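Local coordinates for protein transmembrane oligosaccharyl transferase (PDB 3WAJ) that belongs to the STT3/AglB family of membrane-embedded oligosaccharyl transferases, with an N-terminal transmembrane region joined to a C-terminal globular part, at residues A[51-56]-A[526-531]. Sequence-based numbering, arbitrary orientation.
Sequences YYRLIE and QLYPTP
A single buried side-chain hydrogen bond between Arg53 and Tyr528 joins helix 47-60, in the N-terminal STT3 region, to the loop that follows helix 517-524 in the AglB core region. It illustrates how one long polar side chain can connect parts of a chain some 470 residues apart while the backbones stay well separated. Arg53 NH2 donates to Tyr528 OH over 2.7 Å, and the N-H...O angle of 140° makes the bond bent. The hydroxyl lies at the edge of the guanidinium, close to its plane, while NH2 in turn comes to the edge of the phenol ring, 3.3 Å from Tyr528 CE2. The two flat groups are inclined at 61°, so they meet through their edges and do not stack. Arg53 starts with CG anti to the backbone N (chi1 176°), then bends at chi2 to carry the guanidinium across to the loop; Tyr528 extends from the opposite direction. On the loop, Leu527 centres an inverse gamma turn, and the carbonyl O of Gln526 stands 3.1 Å over the middle of one Tyr528 ring face. Elsewhere on the guanidinium, NE forms salt bridges with Asp69 and Glu558, whose carboxylates probably help balance its positive charge, and NH1 bonds to the carbonyl of Tyr524, whose ring makes a cation-pi contact with Arg53. Tyr528 OH in turn donates to Tyr523 O, a hydrogen bond placing the phenol between the end of helix 517-524 and the arginine; the Arg53 side chain lies about 14 Å from the zinc ion.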
ATOM      1  N   TYR A  51       2.074   5.020  -9.647  1.00 31.95           N
ATOM      2  CA  TYR A  51       1.596   6.150 -10.454  1.00 34.27           C
ATOM      3  C   TYR A  51       2.738   6.711 -11.292  1.00 35.10           C
ATOM      4  O   TYR A  51       2.607   6.902 -12.494  1.00 42.90           O
ATOM      5  CB  TYR A  51       0.925   7.243  -9.612  1.00 29.39           C
ATOM      6  CG  TYR A  51      -0.547   6.974  -9.531  1.00 34.43           C
ATOM      7  CD1 TYR A  51      -1.341   7.047 -10.669  1.00 35.49           C
ATOM      8  CD2 TYR A  51      -1.136   6.566  -8.340  1.00 34.13           C
ATOM      9  CE1 TYR A  51      -2.686   6.732 -10.619  1.00 38.31           C
ATOM     10  CE2 TYR A  51      -2.483   6.266  -8.275  1.00 30.16           C
ATOM     11  CZ  TYR A  51      -3.247   6.340  -9.411  1.00 31.69           C
ATOM     12  OH  TYR A  51      -4.582   6.042  -9.332  1.00 36.42           O
ATOM     13  N   TYR A  52       3.863   6.931 -10.629  1.00 27.21           N
ATOM     14  CA  TYR A  52       5.076   7.419 -11.254  1.00 32.13           C
ATOM     15  C   TYR A  52       5.442   6.548 -12.454  1.00 35.37           C
ATOM     16  O   TYR A  52       5.688   7.065 -13.548  1.00 34.01           O
ATOM     17  CB  TYR A  52       6.171   7.432 -10.188  1.00 29.66           C
ATOM     18  CG  TYR A  52       7.590   7.659 -10.637  1.00 35.09           C
ATOM     19  CD1 TYR A  52       8.598   6.768 -10.250  1.00 36.18           C
ATOM     20  CD2 TYR A  52       7.948   8.766 -11.405  1.00 33.13           C
ATOM     21  CE1 TYR A  52       9.918   6.958 -10.609  1.00 27.41           C
ATOM     22  CE2 TYR A  52       9.292   8.964 -11.787  1.00 34.15           C
ATOM     23  CZ  TYR A  52      10.262   8.052 -11.371  1.00 35.07           C
ATOM     24  OH  TYR A  52      11.579   8.215 -11.717  1.00 43.57           O
ATOM     25  N   ARG A  53       5.457   5.232 -12.246  1.00 29.87           N
ATOM     26  CA  ARG A  53       5.748   4.279 -13.312  1.00 30.78           C
ATOM     27  C   ARG A  53       4.769   4.483 -14.479  1.00 34.07           C
ATOM     28  O   ARG A  53       5.176   4.522 -15.645  1.00 35.76           O
ATOM     29  CB  ARG A  53       5.693   2.837 -12.766  1.00 31.06           C
ATOM     30  CG  ARG A  53       5.896   1.705 -13.793  1.00 27.29           C
ATOM     31  CD  ARG A  53       4.621   1.406 -14.653  1.00 22.36           C
ATOM     32  NE  ARG A  53       4.867   0.281 -15.553  1.00 27.84           N
ATOM     33  CZ  ARG A  53       5.620   0.360 -16.648  1.00 31.40           C
ATOM     34  NH1 ARG A  53       6.159   1.519 -16.997  1.00 31.99           N
ATOM     35  NH2 ARG A  53       5.818  -0.713 -17.396  1.00 28.77           N
ATOM     36  N   LEU A  54       3.486   4.601 -14.156  1.00 34.42           N
ATOM     37  CA  LEU A  54       2.462   4.770 -15.179  1.00 37.69           C
ATOM     38  C   LEU A  54       2.582   6.119 -15.901  1.00 39.56           C
ATOM     39  O   LEU A  54       2.488   6.180 -17.125  1.00 36.76           O
ATOM     40  CB  LEU A  54       1.063   4.610 -14.589  1.00 29.36           C
ATOM     41  CG  LEU A  54       0.681   3.232 -14.061  1.00 29.05           C
ATOM     42  CD1 LEU A  54      -0.784   3.264 -13.518  1.00 19.60           C
ATOM     43  CD2 LEU A  54       0.839   2.191 -15.156  1.00 25.99           C
ATOM     44  N   ILE A  55       2.780   7.197 -15.145  1.00 39.30           N
ATOM     45  CA  ILE A  55       2.819   8.537 -15.724  1.00 38.76           C
ATOM     46  C   ILE A  55       4.008   8.691 -16.706  1.00 39.74           C
ATOM     47  O   ILE A  55       3.868   9.234 -17.791  1.00 42.85           O
ATOM     48  CB  ILE A  55       2.820   9.618 -14.617  1.00 33.37           C
ATOM     49  CG1 ILE A  55       1.435   9.700 -13.975  1.00 31.95           C
ATOM     50  CG2 ILE A  55       3.227  10.989 -15.170  1.00 31.43           C
ATOM     51  CD1 ILE A  55       1.387  10.469 -12.654  1.00 30.51           C
ATOM     52  N   GLU A  56       5.166   8.186 -16.310  1.00 40.28           N
ATOM     53  CA  GLU A  56       6.350   8.138 -17.155  1.00 45.43           C
ATOM     54  C   GLU A  56       6.063   7.409 -18.473  1.00 49.73           C
ATOM     55  O   GLU A  56       6.417   7.876 -19.555  1.00 53.31           O
ATOM     56  CB  GLU A  56       7.453   7.401 -16.392  1.00 43.38           C
ATOM     57  CG  GLU A  56       8.884   7.671 -16.841  1.00 53.32           C
ATOM     58  CD  GLU A  56       9.896   7.370 -15.735  1.00 63.85           C
ATOM     59  OE1 GLU A  56       9.476   6.924 -14.650  1.00 72.47           O
ATOM     60  OE2 GLU A  56      11.105   7.581 -15.936  1.00 69.54           O
ATOM     61  N   GLN A 526       7.243   1.105 -23.183  1.00 36.19           N
ATOM     62  CA  GLN A 526       6.394   0.631 -24.276  1.00 30.64           C
ATOM     63  C   GLN A 526       4.920   0.550 -23.920  1.00 35.56           C
ATOM     64  O   GLN A 526       4.533   0.232 -22.778  1.00 35.78           O
ATOM     65  CB  GLN A 526       6.835  -0.755 -24.757  1.00 35.81           C
ATOM     66  CG  GLN A 526       8.182  -0.773 -25.408  1.00 43.52           C
ATOM     67  CD  GLN A 526       8.230   0.123 -26.616  1.00 48.44           C
ATOM     68  OE1 GLN A 526       8.992   1.088 -26.650  1.00 57.02           O
ATOM     69  NE2 GLN A 526       7.417  -0.188 -27.619  1.00 47.01           N
ATOM     70  N   LEU A 527       4.102   0.782 -24.938  1.00 33.83           N
ATOM     71  CA  LEU A 527       2.668   0.735 -24.794  1.00 39.15           C
ATOM     72  C   LEU A 527       2.202  -0.700 -24.938  1.00 41.20           C
ATOM     73  O   LEU A 527       1.780  -1.113 -26.012  1.00 51.03           O
ATOM     74  CB  LEU A 527       2.020   1.619 -25.861  1.00 37.88           C
ATOM     75  CG  LEU A 527       0.510   1.769 -25.720  1.00 44.71           C
ATOM     76  CD1 LEU A 527       0.187   2.480 -24.402  1.00 41.48           C
ATOM     77  CD2 LEU A 527      -0.050   2.522 -26.910  1.00 36.08           C
ATOM     78  N   TYR A 528       2.282  -1.466 -23.859  1.00 44.15           N
ATOM     79  CA  TYR A 528       1.870  -2.865 -23.900  1.00 46.35           C
ATOM     80  C   TYR A 528       0.405  -2.962 -24.291  1.00 49.57           C
ATOM     81  O   TYR A 528      -0.403  -2.114 -23.917  1.00 45.30           O
ATOM     82  CB  TYR A 528       2.093  -3.544 -22.541  1.00 35.62           C
ATOM     83  CG  TYR A 528       3.301  -3.014 -21.824  1.00 36.02           C
ATOM     84  CD1 TYR A 528       4.576  -3.401 -22.201  1.00 36.56           C
ATOM     85  CD2 TYR A 528       3.167  -2.113 -20.774  1.00 33.52           C
ATOM     86  CE1 TYR A 528       5.688  -2.903 -21.552  1.00 40.73           C
ATOM     87  CE2 TYR A 528       4.267  -1.615 -20.116  1.00 33.20           C
ATOM     88  CZ  TYR A 528       5.529  -2.011 -20.510  1.00 38.38           C
ATOM     89  OH  TYR A 528       6.635  -1.518 -19.864  1.00 34.70           O
ATOM     90  N   PRO A 529       0.062  -4.000 -25.063  1.00 56.91           N
ATOM     91  CA  PRO A 529      -1.328  -4.277 -25.448  1.00 52.15           C
ATOM     92  C   PRO A 529      -2.054  -4.992 -24.314  1.00 45.77           C
ATOM     93  O   PRO A 529      -1.437  -5.759 -23.577  1.00 47.16           O
ATOM     94  CB  PRO A 529      -1.168  -5.219 -26.649  1.00 49.85           C
ATOM     95  CG  PRO A 529       0.086  -5.943 -26.372  1.00 56.61           C
ATOM     96  CD  PRO A 529       1.004  -4.955 -25.674  1.00 58.68           C
ATOM     97  N   THR A 530      -3.348  -4.747 -24.170  1.00 48.57           N
ATOM     98  CA  THR A 530      -4.130  -5.411 -23.128  1.00 46.20           C
ATOM     99  C   THR A 530      -4.542  -6.813 -23.563  1.00 50.49           C
ATOM    100  O   THR A 530      -5.215  -6.975 -24.580  1.00 63.22           O
ATOM    101  CB  THR A 530      -5.378  -4.602 -22.757  1.00 37.74           C
ATOM    102  OG1 THR A 530      -4.986  -3.267 -22.403  1.00 39.23           O
ATOM    103  CG2 THR A 530      -6.109  -5.264 -21.587  1.00 32.17           C
ATOM    104  N   PRO A 531      -4.121  -7.834 -22.799  1.00 47.69           N
ATOM    105  CA  PRO A 531      -4.397  -9.247 -23.108  1.00 38.70           C
ATOM    106  C   PRO A 531      -5.691  -9.743 -22.484  1.00 43.32           C
ATOM    107  O   PRO A 531      -6.181  -9.157 -21.510  1.00 49.09           O
ATOM    108  CB  PRO A 531      -3.219  -9.971 -22.451  1.00 42.03           C
ATOM    109  CG  PRO A 531      -2.862  -9.108 -21.257  1.00 43.14           C
ATOM    110  CD  PRO A 531      -3.148  -7.683 -21.690  1.00 47.30           C
TER